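Local coordinates for Udp-n-acetylglucosamine pyrophosphorylase (Trypanosoma brucei, PDB 4BQH), which probably catalyses the formation of UDP-N-acetylglucosamine and diphosphate from UTP and N-acetylglucosamine 1-phosphate, at residues A[125-130]-A[134-139]; A[273-278]-A[296-301]; A[409-414]-A[420-425]; A[437-440]-A[444-447]. All coordinates share one frame; numbering follows the deposited sequence.

Contact 1: residues A[125-130]-A[134-139]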
loop_
_atom_site.group_PDB
_atom_site.type_symbol
_atom_site.label_atom_id
_atom_site.label_comp_id
_atom_site.label_asym_id
_atom_site.label_seq_id
_atom_site.Cartn_x
_atom_site.Cartn_y
_atom_site.Cartn_z
ATOM N N THR A 125 15.981 2.742 -6.489
ATOM C CA THR A 125 17.453 2.749 -6.428
ATOM C C THR A 125 18.094 1.387 -6.076
ATOM O O THR A 125 19.127 1.026 -6.647
ATOM C CB THR A 125 18.005 3.881 -5.520
ATOM O OG1 THR A 125 19.431 3.949 -5.666
ATOM C CG2 THR A 125 17.673 3.641 -4.058
ATOM N N ARG A 126 17.485 0.650 -5.141
ATOM C CA ARG A 126 17.949 -0.693 -4.767
ATOM C C ARG A 126 17.849 -1.677 -5.926
ATOM O O ARG A 126 18.621 -2.634 -5.994
ATOM C CB ARG A 126 17.174 -1.236 -3.573
ATOM C CG ARG A 126 17.358 -0.463 -2.282
ATOM C CD ARG A 126 16.595 -1.141 -1.154
ATOM N NE ARG A 126 17.064 -2.509 -0.951
ATOM C CZ ARG A 126 18.151 -2.828 -0.249
ATOM N NH1 ARG A 126 18.885 -1.877 0.327
ATOM N NH2 ARG A 126 18.511 -4.098 -0.117
ATOM N N LEU A 127 16.891 -1.437 -6.824
ATOM C CA LEU A 127 16.713 -2.245 -8.025
ATOM C C LEU A 127 17.656 -1.802 -9.145
ATOM O O LEU A 127 17.593 -2.342 -10.250
ATOM C CB LEU A 127 15.266 -2.160 -8.522
ATOM C CG LEU A 127 14.153 -2.467 -7.529
ATOM C CD1 LEU A 127 12.792 -2.141 -8.133
ATOM C CD2 LEU A 127 14.217 -3.924 -7.074
ATOM N N GLY A 128 18.517 -0.824 -8.862
ATOM C CA GLY A 128 19.392 -0.219 -9.869
ATOM C C GLY A 128 18.695 0.767 -10.788
ATOM O O GLY A 128 19.142 0.999 -11.911
ATOM N N PHE A 129 17.595 1.355 -10.314
ATOM C CA PHE A 129 16.728 2.203 -11.133
ATOM C C PHE A 129 16.398 3.510 -10.393
ATOM O O PHE A 129 15.522 3.504 -9.521
ATOM C CB PHE A 129 15.447 1.414 -11.453
ATOM C CG PHE A 129 14.611 1.997 -12.561
ATOM C CD1 PHE A 129 15.192 2.427 -13.741
ATOM C CD2 PHE A 129 13.230 2.069 -12.434
ATOM C CE1 PHE A 129 14.417 2.950 -14.761
ATOM C CE2 PHE A 129 12.451 2.583 -13.451
ATOM C CZ PHE A 129 13.044 3.023 -14.615
ATOM N N ASP A 130 17.080 4.600 -10.745
ATOM C CA ASP A 130 16.951 5.892 -10.055
ATOM C C ASP A 130 15.747 6.729 -10.487
ATOM O O ASP A 130 15.860 7.926 -10.780
ATOM C CB ASP A 130 18.257 6.697 -10.157
ATOM C CG ASP A 130 19.336 6.190 -9.191
ATOM O OD1 ASP A 130 19.576 4.959 -9.126
ATOM O OD2 ASP A 130 19.947 7.032 -8.494
ATOM N N GLY A 134 7.256 2.999 -8.993
ATOM C CA GLY A 134 6.113 2.728 -9.864
ATOM C C GLY A 134 6.449 2.722 -11.351
ATOM O O GLY A 134 5.707 2.158 -12.158
ATOM N N PHE A 135 7.566 3.347 -11.713
ATOM C CA PHE A 135 8.019 3.363 -13.118
ATOM C C PHE A 135 8.632 2.017 -13.511
ATOM O O PHE A 135 8.780 1.710 -14.716
ATOM C CB PHE A 135 9.109 4.445 -13.351
ATOM C CG PHE A 135 8.644 5.881 -13.265
ATOM C CD1 PHE A 135 7.657 6.295 -12.381
ATOM C CD2 PHE A 135 9.284 6.855 -14.029
ATOM C CE1 PHE A 135 7.291 7.624 -12.293
ATOM C CE2 PHE A 135 8.908 8.186 -13.951
ATOM C CZ PHE A 135 7.913 8.572 -13.080
ATOM N N PHE A 136 9.018 1.217 -12.516
ATOM C CA PHE A 136 9.800 -0.009 -12.758
ATOM C C PHE A 136 9.060 -1.031 -13.617
ATOM O O PHE A 136 7.867 -1.305 -13.391
ATOM C CB PHE A 136 10.229 -0.651 -11.432
ATOM C CG PHE A 136 11.123 -1.854 -11.591
ATOM C CD1 PHE A 136 12.489 -1.698 -11.826
ATOM C CD2 PHE A 136 10.604 -3.146 -11.489
ATOM C CE1 PHE A 136 13.316 -2.808 -11.988
ATOM C CE2 PHE A 136 11.429 -4.256 -11.640
ATOM C CZ PHE A 136 12.786 -4.082 -11.886
ATOM N N THR A 137 9.781 -1.596 -14.588
ATOM C CA THR A 137 9.245 -2.631 -15.486
ATOM C C THR A 137 9.978 -3.935 -15.218
ATOM O O THR A 137 11.202 -4.017 -15.375
ATOM C CB THR A 137 9.392 -2.202 -16.970
ATOM O OG1 THR A 137 8.649 -0.995 -17.166
ATOM C CG2 THR A 137 8.859 -3.264 -17.917
ATOM N N CYS A 138 9.244 -4.950 -14.786
ATOM C CA CYS A 138 9.845 -6.258 -14.527
ATOM C C CYS A 138 10.245 -6.963 -15.816
ATOM O O CYS A 138 9.447 -7.069 -16.741
ATOM C CB CYS A 138 8.871 -7.157 -13.772
ATOM S SG CYS A 138 8.545 -6.657 -12.081
ATOM N N ASP A 139 11.491 -7.444 -15.861
ATOM C CA ASP A 139 11.920 -8.370 -16.896
ATOM C C ASP A 139 11.263 -9.707 -16.650
ATOM O O ASP A 139 10.885 -10.040 -15.514
ATOM C CB ASP A 139 13.435 -8.566 -16.841
ATOM C CG ASP A 139 14.194 -7.283 -17.080
ATOM O OD1 ASP A 139 13.727 -6.437 -17.875
ATOM O OD2 ASP A 139 15.258 -7.127 -16.455
#
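The glycine-rich signature run of the UDPGP family folds back against the chain just beyond it where Leu127 and Phe129 close on Phe135 and Phe136. The methyl CD1 of Leu127 sits over one face of the Phe136 ring, 3.8 Å from the ring centroid and 13° off the normal, a CH-pi contact aimed close to the middle of the ring. Phe129 is modelled in two conformers, and its distances hold for one of them: CD2 lies at the edge of the same ring, in its plane, 3.9 Å from Phe136 CD1, and CE2 rests 3.8 Å from Phe135 CB. With CG opposite the main-chain N (chi1 -176°), Phe136 brings its ring under Leu127 CD1 and alongside Phe129 CD2. In this family the run supplies the loop associated with nucleotide phosphates, and residues 134-139 follow directly on its closing Pro-Lys pair. Gly128 turns the loop with a positive phi, and its N bonds to Thr125 O at 2.9 Å. The Phe135 ring itself leads off to stack on Phe191, whereas Phe136 packs further on Val437 and on Pro448 of helix 448-471.

Contact 2: residues A[273-278]-A[296-301]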
loop_
_atom_site.group_PDB
_atom_site.type_symbol
_atom_site.label_atom_id
_atom_site.label_comp_id
_atom_site.label_asym_id
_atom_site.label_seq_id
_atom_site.Cartn_x
_atom_site.Cartn_y
_atom_site.Cartn_z
ATOM N N ILE A 273 -16.799 8.654 -0.947
ATOM C CA ILE A 273 -15.896 7.540 -0.610
ATOM C C ILE A 273 -16.188 7.037 0.811
ATOM O O ILE A 273 -16.273 7.829 1.758
ATOM C CB ILE A 273 -14.412 7.960 -0.712
ATOM C CG1 ILE A 273 -14.048 8.310 -2.155
ATOM C CG2 ILE A 273 -13.471 6.889 -0.116
ATOM C CD1 ILE A 273 -14.157 7.144 -3.120
ATOM N N ALA A 274 -16.343 5.723 0.938
ATOM C CA ALA A 274 -16.595 5.087 2.223
ATOM C C ALA A 274 -15.375 4.340 2.739
ATOM O O ALA A 274 -15.193 4.238 3.962
ATOM C CB ALA A 274 -17.770 4.117 2.121
ATOM N N TYR A 275 -14.575 3.767 1.837
ATOM C CA TYR A 275 -13.376 3.000 2.240
ATOM C C TYR A 275 -12.191 3.346 1.377
ATOM O O TYR A 275 -12.343 3.593 0.182
ATOM C CB TYR A 275 -13.592 1.488 2.139
ATOM C CG TYR A 275 -14.727 1.024 3.013
ATOM C CD1 TYR A 275 -14.516 0.700 4.353
ATOM C CD2 TYR A 275 -16.018 0.965 2.492
ATOM C CE1 TYR A 275 -15.599 0.281 5.159
ATOM C CE2 TYR A 275 -17.092 0.582 3.269
ATOM C CZ TYR A 275 -16.886 0.229 4.588
ATOM O OH TYR A 275 -17.999 -0.156 5.329
ATOM N N VAL A 276 -11.009 3.300 1.983
ATOM C CA VAL A 276 -9.741 3.536 1.307
ATOM C C VAL A 276 -8.904 2.269 1.487
ATOM O O VAL A 276 -8.600 1.886 2.629
ATOM C CB VAL A 276 -8.993 4.740 1.938
ATOM C CG1 VAL A 276 -7.682 5.009 1.188
ATOM C CG2 VAL A 276 -9.841 6.011 1.908
ATOM N N GLN A 277 -8.580 1.608 0.374
ATOM C CA GLN A 277 -7.656 0.481 0.427
ATOM C C GLN A 277 -6.248 1.029 0.224
ATOM O O GLN A 277 -6.040 1.873 -0.647
ATOM C CB GLN A 277 -7.975 -0.517 -0.670
ATOM C CG GLN A 277 -7.057 -1.749 -0.593
ATOM C CD GLN A 277 -7.354 -2.795 -1.676
ATOM O OE1 GLN A 277 -8.265 -2.631 -2.478
ATOM N NE2 GLN A 277 -6.564 -3.867 -1.700
ATOM N N ILE A 278 -5.298 0.584 1.038
ATOM C CA ILE A 278 -3.947 1.158 1.001
ATOM C C ILE A 278 -2.967 0.054 0.669
ATOM O O ILE A 278 -3.025 -1.030 1.255
ATOM C CB ILE A 278 -3.564 1.790 2.354
ATOM C CG1 ILE A 278 -4.577 2.895 2.697
ATOM C CG2 ILE A 278 -2.147 2.371 2.299
ATOM C CD1 ILE A 278 -4.663 3.210 4.156
ATOM N N TYR A 296 -16.003 -7.944 3.009
ATOM C CA TYR A 296 -15.734 -8.323 4.402
ATOM C C TYR A 296 -15.795 -7.101 5.320
ATOM O O TYR A 296 -16.409 -7.150 6.397
ATOM C CB TYR A 296 -14.351 -8.984 4.486
ATOM C CG TYR A 296 -13.950 -9.521 5.841
ATOM C CD1 TYR A 296 -14.758 -10.429 6.557
ATOM C CD2 TYR A 296 -12.709 -9.184 6.368
ATOM C CE1 TYR A 296 -14.330 -10.935 7.797
ATOM C CE2 TYR A 296 -12.279 -9.669 7.601
ATOM C CZ TYR A 296 -13.082 -10.531 8.305
ATOM O OH TYR A 296 -12.575 -10.983 9.503
ATOM N N ALA A 297 -15.169 -5.996 4.927
ATOM C CA ALA A 297 -15.222 -4.801 5.770
ATOM C C ALA A 297 -16.666 -4.344 5.974
ATOM O O ALA A 297 -17.061 -4.006 7.081
ATOM C CB ALA A 297 -14.398 -3.673 5.161
ATOM N N ILE A 298 -17.440 -4.365 4.893
ATOM C CA ILE A 298 -18.821 -3.875 4.941
ATOM C C ILE A 298 -19.686 -4.768 5.838
ATOM O O ILE A 298 -20.410 -4.261 6.723
ATOM C CB ILE A 298 -19.407 -3.747 3.535
ATOM C CG1 ILE A 298 -18.738 -2.554 2.826
ATOM C CG2 ILE A 298 -20.929 -3.522 3.602
ATOM C CD1 ILE A 298 -18.981 -2.471 1.333
ATOM N N GLU A 299 -19.605 -6.078 5.618
ATOM C CA GLU A 299 -20.455 -7.029 6.354
ATOM C C GLU A 299 -20.064 -7.117 7.819
ATOM O O GLU A 299 -20.943 -7.331 8.686
ATOM C CB GLU A 299 -20.474 -8.403 5.646
ATOM C CG GLU A 299 -21.172 -8.352 4.273
ATOM C CD GLU A 299 -22.665 -7.975 4.336
ATOM O OE1 GLU A 299 -23.363 -8.349 5.291
ATOM O OE2 GLU A 299 -23.139 -7.273 3.431
ATOM N N GLU A 300 -18.779 -6.870 8.130
ATOM C CA GLU A 300 -18.298 -6.861 9.532
ATOM C C GLU A 300 -18.527 -5.533 10.261
ATOM O O GLU A 300 -18.373 -5.456 11.482
ATOM C CB GLU A 300 -16.794 -7.217 9.598
ATOM C CG GLU A 300 -16.498 -8.653 9.143
ATOM C CD GLU A 300 -17.081 -9.744 10.060
ATOM O OE1 GLU A 300 -17.093 -9.579 11.299
ATOM O OE2 GLU A 300 -17.509 -10.788 9.544
ATOM N N GLU A 301 -18.920 -4.510 9.506
ATOM C CA GLU A 301 -18.998 -3.127 9.985
ATOM C C GLU A 301 -17.633 -2.710 10.574
ATOM O O GLU A 301 -17.562 -2.043 11.605
ATOM C CB GLU A 301 -20.152 -2.940 10.997
ATOM C CG GLU A 301 -21.520 -3.295 10.422
ATOM C CD GLU A 301 -22.584 -3.390 11.496
ATOM O OE1 GLU A 301 -23.118 -2.337 11.892
ATOM O OE2 GLU A 301 -22.877 -4.519 11.940
HETATM O O HOH W 1 -17.742 -0.715 7.926
#
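Tyr275 reaches from its strand to helix 291-300 and lays the far end of its ring against Ala297 and Ile298. With CG opposite the carbonyl carbon (chi1 -60°), the ring is directed to the helix. The closest apolar approach is made by the branch CG1 of Ile298, 3.6 Å from Tyr275 CE2, and the same methylene lies 3.5 Å from Tyr275 OH. On the other flank of the ring Tyr275 CE1 meets the methyl CB of Ala297 at 4.1 Å, so the helix holds the phenol through two successive residues. Ring and isoleucine cross at a slant. The hydroxyl continues past this apolar pair to a water lying in the plane of the ring at 2.7 Å from Tyr275 OH; that water donates a weak bond to Ala297 O at 3.5 Å, so the hydroxyl has a polar partner although its nearest protein neighbour across the contact is a methylene. The contact packs helix 291-300 on the central sheet, consistent with the family's GT-A-like fold. Here the helix forms a beta-alpha-beta crossover from strand 275-280 to strand 304-309, parallel strands that both pair antiparallel with strand 359-363 between them. In the next shell, Leu361 of that middle strand touches both Tyr275 and Ala297, while Ile298 packs on Val104 and Ala108 of helix 95-110. Tyr275 is fixed in the sheet by main-chain bonds to Gln113 and Ala115. The helix ends just beyond the contact in a Schellman motif, where Glu301 takes a positive phi and its N bonds to Ile298 O at 3.2 Å.

Contact 3: residues A[409-414]-A[420-425]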
loop_
_atom_site.group_PDB
_atom_site.type_symbol
_atom_site.label_atom_id
_atom_site.label_comp_id
_atom_site.label_asym_id
_atom_site.label_seq_id
_atom_site.Cartn_x
_atom_site.Cartn_y
_atom_site.Cartn_z
ATOM N N PHE A 409 -6.750 3.190 17.953
ATOM C CA PHE A 409 -7.858 4.149 18.013
ATOM C C PHE A 409 -9.124 3.690 17.313
ATOM O O PHE A 409 -10.134 4.419 17.329
ATOM C CB PHE A 409 -7.423 5.514 17.449
ATOM C CG PHE A 409 -6.249 6.095 18.168
ATOM C CD1 PHE A 409 -6.373 6.524 19.493
ATOM C CD2 PHE A 409 -5.019 6.206 17.533
ATOM C CE1 PHE A 409 -5.276 7.056 20.169
ATOM C CE2 PHE A 409 -3.905 6.716 18.195
ATOM C CZ PHE A 409 -4.044 7.162 19.522
ATOM N N VAL A 410 -9.090 2.498 16.712
ATOM C CA VAL A 410 -10.154 2.083 15.784
ATOM C C VAL A 410 -11.562 2.107 16.385
ATOM O O VAL A 410 -12.508 2.513 15.715
ATOM C CB VAL A 410 -9.862 0.701 15.176
ATOM C CG1 VAL A 410 -9.885 -0.389 16.263
ATOM C CG2 VAL A 410 -10.824 0.398 14.025
ATOM N N ASP A 411 -11.708 1.710 17.642
ATOM C CA ASP A 411 -13.075 1.627 18.168
ATOM C C ASP A 411 -13.650 2.966 18.598
ATOM O O ASP A 411 -14.853 3.073 18.885
ATOM C CB ASP A 411 -13.153 0.570 19.271
ATOM C CG ASP A 411 -12.999 -0.834 18.703
ATOM O OD1 ASP A 411 -13.649 -1.135 17.684
ATOM O OD2 ASP A 411 -12.234 -1.632 19.263
ATOM N N GLU A 412 -12.806 3.994 18.621
ATOM C CA GLU A 412 -13.282 5.355 18.904
ATOM C C GLU A 412 -14.168 5.900 17.785
ATOM O O GLU A 412 -14.827 6.924 17.956
ATOM C CB GLU A 412 -12.092 6.278 19.158
ATOM C CG GLU A 412 -11.301 5.811 20.366
ATOM C CD GLU A 412 -10.136 6.700 20.684
ATOM O OE1 GLU A 412 -10.005 7.759 20.053
ATOM O OE2 GLU A 412 -9.350 6.337 21.580
ATOM N N CYS A 413 -14.209 5.191 16.653
ATOM C CA CYS A 413 -15.047 5.590 15.535
ATOM C C CYS A 413 -16.527 5.284 15.767
ATOM O O CYS A 413 -17.375 5.798 15.042
ATOM C CB CYS A 413 -14.606 4.871 14.250
ATOM S SG CYS A 413 -12.937 5.322 13.708
ATOM N N ASP A 414 -16.827 4.392 16.705
ATOM C CA ASP A 414 -18.227 4.017 16.963
ATOM C C ASP A 414 -18.686 4.518 18.334
ATOM O O ASP A 414 -17.932 4.471 19.295
ATOM C CB ASP A 414 -18.435 2.500 16.853
ATOM C CG ASP A 414 -18.205 1.969 15.440
ATOM O OD1 ASP A 414 -18.664 2.604 14.473
ATOM O OD2 ASP A 414 -17.548 0.908 15.318
ATOM N N SER A 420 -18.091 -6.574 19.450
ATOM C CA SER A 420 -17.112 -7.417 18.768
ATOM C C SER A 420 -15.989 -6.582 18.131
ATOM O O SER A 420 -15.095 -7.136 17.477
ATOM C CB SER A 420 -17.804 -8.308 17.727
ATOM O OG SER A 420 -18.396 -7.522 16.715
ATOM N N GLY A 421 -16.015 -5.272 18.362
ATOM C CA GLY A 421 -14.950 -4.387 17.854
ATOM C C GLY A 421 -15.063 -4.092 16.358
ATOM O O GLY A 421 -15.826 -4.745 15.631
ATOM N N ALA A 422 -14.277 -3.112 15.899
ATOM C CA ALA A 422 -14.351 -2.646 14.510
ATOM C C ALA A 422 -13.017 -2.872 13.781
ATOM O O ALA A 422 -12.769 -2.277 12.725
ATOM C CB ALA A 422 -14.774 -1.180 14.470
ATOM N N PHE A 423 -12.181 -3.737 14.373
ATOM C CA PHE A 423 -10.926 -4.201 13.742
ATOM C C PHE A 423 -11.036 -5.666 13.303
ATOM O O PHE A 423 -11.446 -6.530 14.085
ATOM C CB PHE A 423 -9.756 -4.034 14.734
ATOM C CG PHE A 423 -8.420 -4.477 14.171
ATOM C CD1 PHE A 423 -7.610 -3.566 13.490
ATOM C CD2 PHE A 423 -7.978 -5.776 14.321
ATOM C CE1 PHE A 423 -6.387 -3.949 12.985
ATOM C CE2 PHE A 423 -6.735 -6.180 13.820
ATOM C CZ PHE A 423 -5.944 -5.256 13.146
ATOM N N ARG A 424 -10.704 -5.947 12.044
ATOM C CA ARG A 424 -10.740 -7.327 11.555
ATOM C C ARG A 424 -9.447 -7.703 10.831
ATOM O O ARG A 424 -8.766 -6.856 10.235
ATOM C CB ARG A 424 -11.921 -7.537 10.608
ATOM C CG ARG A 424 -13.314 -7.314 11.226
ATOM C CD ARG A 424 -13.624 -8.480 12.150
ATOM N NE ARG A 424 -14.951 -8.359 12.779
ATOM C CZ ARG A 424 -15.191 -7.799 13.959
ATOM N NH1 ARG A 424 -14.205 -7.249 14.678
ATOM N NH2 ARG A 424 -16.448 -7.771 14.419
ATOM N N ILE A 425 -9.132 -8.988 10.901
ATOM C CA ILE A 425 -7.996 -9.578 10.184
ATOM C C ILE A 425 -8.547 -10.480 9.090
ATOM O O ILE A 425 -9.494 -11.262 9.333
ATOM C CB ILE A 425 -7.171 -10.454 11.138
ATOM C CG1 ILE A 425 -6.389 -9.549 12.110
ATOM C CG2 ILE A 425 -6.226 -11.378 10.340
ATOM C CD1 ILE A 425 -5.780 -10.277 13.303
#
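Two flat groups, the carboxylate of Asp411 and the guanidinium of Arg424, flank the chain at 420-424; only the carboxylate reaches across from residues 409-414. Asp411 OD1 receives Ala422 N at 2.7 Å on its syn lone pair; the bond is short yet bent, with an angle of 135° at the hydrogen, and OD1 also lies 3.4 Å from Ala422 CB. The guanidinium instead ties back to its own segment, to the loop residue Ser420 and to Phe423, while its NE forms a salt bridge with Glu300. Its NH1 donates to Ser420 O and to Phe423 O, each at 2.9 Å; the Phe423 oxygen lies in the guanidinium plane, the Ser420 oxygen somewhat tilted from it. At the edge, Ser420 OG takes a weak bond from NH2. The Phe423 ring turns away from the contact to stack on Trp328, leaving CB to meet Val410 CG1 at 4.0 Å, the two side chains crossing nearly at right angles. That valine branch stands between the main-chain N and the carbonyl carbon (chi1 65°), which sends the other, CG2, to lie 3.6 Å from Ala422 O. Asp414 OD2 lies 3.6 Å from Ala422 CB, while OD1 is hydrogen-bonded to His303 NE2. The 3-10 turn thus packs beside the start of strand 423-427, which pairs in parallel with strand 304-309; Val304 of that strand contacts both Val410 and Phe423, and helix 364-374 lies against Phe409, Glu412 and Cys413.

Contact 4: residues A[437-440]-A[444-447]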
loop_
_atom_site.group_PDB
_atom_site.type_symbol
_atom_site.label_atom_id
_atom_site.label_comp_id
_atom_site.label_asym_id
_atom_site.label_seq_id
_atom_site.Cartn_x
_atom_site.Cartn_y
_atom_site.Cartn_z
ATOM N N VAL A 437 8.629 -6.181 -4.673
ATOM C CA VAL A 437 9.803 -5.992 -5.513
ATOM C C VAL A 437 10.674 -4.931 -4.844
ATOM O O VAL A 437 10.390 -3.738 -4.929
ATOM C CB VAL A 437 9.412 -5.562 -6.934
ATOM C CG1 VAL A 437 10.662 -5.463 -7.789
ATOM C CG2 VAL A 437 8.408 -6.564 -7.542
ATOM N N LYS A 438 11.721 -5.394 -4.160
ATOM C CA LYS A 438 12.490 -4.537 -3.267
ATOM C C LYS A 438 13.991 -4.602 -3.501
ATOM O O LYS A 438 14.682 -3.609 -3.298
ATOM C CB LYS A 438 12.214 -4.902 -1.808
ATOM C CG LYS A 438 10.773 -4.724 -1.340
ATOM C CD LYS A 438 10.587 -5.251 0.079
ATOM C CE LYS A 438 11.361 -4.429 1.105
ATOM N NZ LYS A 438 10.452 -3.603 1.939
ATOM N N ASN A 439 14.497 -5.762 -3.907
ATOM C CA ASN A 439 15.969 -5.959 -4.037
ATOM C C ASN A 439 16.356 -6.303 -5.437
ATOM O O ASN A 439 15.619 -7.005 -6.113
ATOM C CB ASN A 439 16.423 -7.092 -3.117
ATOM C CG ASN A 439 16.099 -6.829 -1.670
ATOM O OD1 ASN A 439 15.613 -7.707 -0.962
ATOM N ND2 ASN A 439 16.377 -5.622 -1.213
ATOM N N ALA A 440 17.526 -5.843 -5.879
ATOM C CA ALA A 440 17.945 -6.088 -7.261
ATOM C C ALA A 440 18.050 -7.583 -7.539
ATOM O O ALA A 440 18.388 -8.357 -6.645
ATOM C CB ALA A 440 19.268 -5.392 -7.553
ATOM N N ALA A 444 18.985 -12.239 -2.259
ATOM C CA ALA A 444 18.449 -13.428 -1.574
ATOM C C ALA A 444 16.923 -13.535 -1.488
ATOM O O ALA A 444 16.386 -14.625 -1.267
ATOM C CB ALA A 444 19.053 -13.544 -0.181
ATOM N N SER A 445 16.218 -12.423 -1.670
ATOM C CA SER A 445 14.774 -12.420 -1.502
ATOM C C SER A 445 14.179 -11.137 -2.063
ATOM O O SER A 445 14.906 -10.177 -2.320
ATOM C CB SER A 445 14.420 -12.505 -0.019
ATOM O OG SER A 445 14.683 -11.255 0.605
ATOM N N ASP A 446 12.852 -11.128 -2.241
ATOM C CA ASP A 446 12.128 -9.928 -2.676
ATOM C C ASP A 446 12.698 -9.286 -3.951
ATOM O O ASP A 446 12.737 -8.058 -4.086
ATOM C CB ASP A 446 12.064 -8.869 -1.552
ATOM C CG ASP A 446 11.305 -9.340 -0.322
ATOM O OD1 ASP A 446 10.601 -10.376 -0.368
ATOM O OD2 ASP A 446 11.424 -8.655 0.726
ATOM N N THR A 447 13.128 -10.114 -4.900
ATOM C CA THR A 447 13.626 -9.612 -6.177
ATOM C C THR A 447 12.489 -9.593 -7.227
ATOM O O THR A 447 11.457 -10.249 -7.029
ATOM C CB THR A 447 14.738 -10.514 -6.735
ATOM O OG1 THR A 447 14.159 -11.758 -7.129
ATOM C CG2 THR A 447 15.836 -10.761 -5.689
#
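Asp446 O is the anchor of the tight half of this loop: the backbone N atoms of Lys438 and Asn439 both donate to it. The bond from Lys438 N is 2.9 Å long and lies nearer the carbonyl plane, tilted 19° from it, while Asn439 N comes from well above that plane, also at 2.9 Å. Both are nearly straight at the hydrogen. A positive phi at Asp446 turns the chain so that its carbonyl faces the two amides. Packing stays close at the next residue, where Thr447 CA makes a C-H...O contact of 3.3 Å with Asn439 O and Thr447 CG2 lies 3.6 Å from Ala440 O. Thr447 is also the N-cap of helix 448-471, its OG1 accepting a bond from Asp450 N, so this compact half leads straight into the helix start. The buried Val437 belongs to it too, packing on Leu127 and on Pro448 and Ala451 of the helix, and its O accepts a bond from Lys133 of the family signature run. The other half is looser. Lys438, an exposed residue, runs alongside Asp446 in the same direction and brings its methylene CD to 3.6 Å from Asp446 OD2, but the bent lysine chain leaves NZ 5.3 Å from that oxygen. Across these two segments, then, the firm hydrogen bonding is main-chain, with two donors probably polarising one carbonyl, and the lysine-aspartate pair contributes at most a longer-range electrostatic attraction.

In the fold
Contacts 1 and 4 lie together on one side of the chain's centre and touch, with Leu127 CD2 3.5 Å from Asn439 O; Val437 of contact 4 packs on Leu127 and Phe136 of contact 1, and both contacts reach Pro448 of helix 448-471. Contacts 2 and 3 lie on the opposite side, the centres of contacts 1 and 3 being about 38 Å apart; both reach the central sheet and are joined by a salt bridge from Arg424 NE to Glu300 OE1 of 2.9 Å. Contact 1 is a surface cluster of aromatic and aliphatic groups, whereas the other three are partly buried. Contact 2 relies on apolar packing with a water at the phenol hydroxyl, contact 3 on a carboxylate receiving a main-chain amide, and contact 4 on amides converging on a single carbonyl.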